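Side-chain contact in GntR family transcriptional regulator (Streptococcus agalactiae, PDB 7B5U), which binds DNA as a probable transcription regulator and senses the second messenger c-di-AMP through its RCK_C domain: residues D66-A69 against R70-Y74. Numbering follows the deposited sequence.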
loop_
_atom_site.group_PDB
_atom_site.type_symbol
_atom_site.label_atom_id
_atom_site.label_comp_id
_atom_site.label_asym_id
_atom_site.label_seq_id
_atom_site.Cartn_x
_atom_site.Cartn_y
_atom_site.Cartn_z
ATOM N N ASP A 66 12.277 9.161 4.126
ATOM C CA ASP A 66 11.829 10.337 3.390
ATOM C C ASP A 66 10.319 10.312 3.187
ATOM O O ASP A 66 9.660 11.353 3.279
ATOM C CB ASP A 66 12.561 10.429 2.052
ATOM C CG ASP A 66 12.442 11.802 1.417
ATOM O OD1 ASP A 66 12.998 12.768 1.982
ATOM O OD2 ASP A 66 11.799 11.922 0.353
ATOM N N VAL A 67 9.752 9.130 2.907
ATOM C CA VAL A 67 8.303 9.010 2.795
ATOM C C VAL A 67 7.643 9.375 4.115
ATOM O O VAL A 67 6.610 10.060 4.146
ATOM C CB VAL A 67 7.930 7.585 2.356
ATOM C CG1 VAL A 67 6.429 7.380 2.459
ATOM C CG2 VAL A 67 8.424 7.314 0.944
ATOM N N TYR A 68 8.222 8.918 5.228
ATOM C CA TYR A 68 7.708 9.310 6.535
ATOM C C TYR A 68 7.683 10.832 6.682
ATOM O O TYR A 68 6.690 11.411 7.139
ATOM C CB TYR A 68 8.501 8.664 7.677
ATOM C CG TYR A 68 8.191 9.361 8.972
ATOM C CD1 TYR A 68 6.999 9.118 9.644
ATOM C CD2 TYR A 68 9.047 10.336 9.482
ATOM C CE1 TYR A 68 6.680 9.805 10.809
ATOM C CE2 TYR A 68 8.742 11.026 10.649
ATOM C CZ TYR A 68 7.553 10.754 11.303
ATOM O OH TYR A 68 7.219 11.423 12.462
ATOM N N ALA A 69 8.776 11.502 6.304
ATOM C CA ALA A 69 8.832 12.959 6.414
ATOM C C ALA A 69 7.751 13.625 5.570
ATOM O O ALA A 69 7.128 14.608 5.998
ATOM C CB ALA A 69 10.220 13.452 6.000
ATOM N N ARG A 70 7.508 13.100 4.367
ATOM C CA ARG A 70 6.443 13.622 3.517
ATOM C C ARG A 70 5.067 13.439 4.158
ATOM O O ARG A 70 4.244 14.363 4.144
ATOM C CB ARG A 70 6.518 12.989 2.123
ATOM C CG ARG A 70 7.828 13.315 1.409
ATOM C CD ARG A 70 8.056 12.524 0.131
ATOM N NE ARG A 70 7.069 12.874 -0.882
ATOM C CZ ARG A 70 6.899 12.212 -2.022
ATOM N NH1 ARG A 70 7.663 11.155 -2.319
ATOM N NH2 ARG A 70 5.952 12.616 -2.863
ATOM N N MET A 71 4.786 12.248 4.703
ATOM C CA MET A 71 3.496 12.018 5.350
ATOM C C MET A 71 3.301 12.942 6.541
ATOM O O MET A 71 2.214 13.500 6.738
ATOM C CB MET A 71 3.372 10.556 5.771
ATOM C CG MET A 71 3.095 9.635 4.610
ATOM S SD MET A 71 1.397 9.775 4.002
ATOM C CE MET A 71 0.584 8.628 5.117
ATOM N N LYS A 72 4.337 13.114 7.349
ATOM C CA LYS A 72 4.205 13.976 8.512
ATOM C C LYS A 72 3.928 15.419 8.103
ATOM O O LYS A 72 3.082 16.094 8.703
ATOM C CB LYS A 72 5.468 13.860 9.358
ATOM C CG LYS A 72 5.836 15.113 10.098
ATOM C CD LYS A 72 7.114 14.914 10.876
ATOM C CE LYS A 72 6.787 14.764 12.321
ATOM N NZ LYS A 72 7.986 15.002 13.121
ATOM N N THR A 73 4.622 15.908 7.076
ATOM C CA THR A 73 4.373 17.269 6.609
ATOM C C THR A 73 2.984 17.398 6.006
ATOM O O THR A 73 2.263 18.370 6.266
ATOM C CB THR A 73 5.438 17.648 5.584
ATOM O OG1 THR A 73 6.729 17.551 6.194
ATOM C CG2 THR A 73 5.240 19.065 5.080
ATOM N N TYR A 74 2.603 16.416 5.198
ATOM C CA TYR A 74 1.330 16.434 4.497
ATOM C C TYR A 74 0.157 16.518 5.465
ATOM O O TYR A 74 -0.839 17.196 5.179
ATOM C CB TYR A 74 1.251 15.175 3.634
ATOM C CG TYR A 74 0.080 15.066 2.696
ATOM C CD1 TYR A 74 0.051 15.777 1.507
ATOM C CD2 TYR A 74 -0.971 14.208 2.978
ATOM C CE1 TYR A 74 -1.011 15.652 0.628
ATOM C CE2 TYR A 74 -2.031 14.070 2.105
ATOM C CZ TYR A 74 -2.044 14.794 0.938
ATOM O OH TYR A 74 -3.103 14.657 0.067
HETATM O O HOH W 1 10.219 10.302 -1.055
#
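D66 and R70, one helical turn apart, carry opposite charges yet meet through a water instead of a direct salt bridge. The water donates to D66 OD2 at 2.7 Å and accepts from R70 NH1 at 3.0 Å, lying in the guanidinium plane at its edge. Carboxylate and guanidinium planes stand 47° apart, and D66 OD2 remains 5.0 Å from R70 NE, so any attraction between the charges is probably modest. The bend of R70 at chi3 (66°) turns the guanidinium away from the carboxylate, leaving the water to span between OD2 and NH1; R70 NH2 bonds to the carbonyl of Q29, tying this helix to helix 26-30.

Among the backbone bonds, the i to i+4 ladder of helix 65-74 runs from R70 N on D66 O through T73 N on A69 O and continues to Y74 N on R70 O. A69 O is gripped twice: T73 OG1 also donates to A69 O at 3.0 Å, and the two donors arrive from opposite faces of the carbonyl plane. With OG1 anti to its own carbonyl carbon (chi1 -59°), the hydroxyl is turned back along the helix to that oxygen.

This is the C-terminal helix of the RCK_C (TrkA-C) fold, packed against strands 6-9 and 58-62; the buried M71 lies against I8, I59 and F61, with the c-di-AMP ligand about 7 Å from its side chain.

A mixed contact joins Y68 and K72. K72 CB sits 4.2 Å above one face of the tyrosine ring, offset toward its rim, while the lysine chain crosses the tyrosine at a slant and, bent at chi3, brings its CE methylene to 3.4 Å from the hydroxyl oxygen Y68 OH.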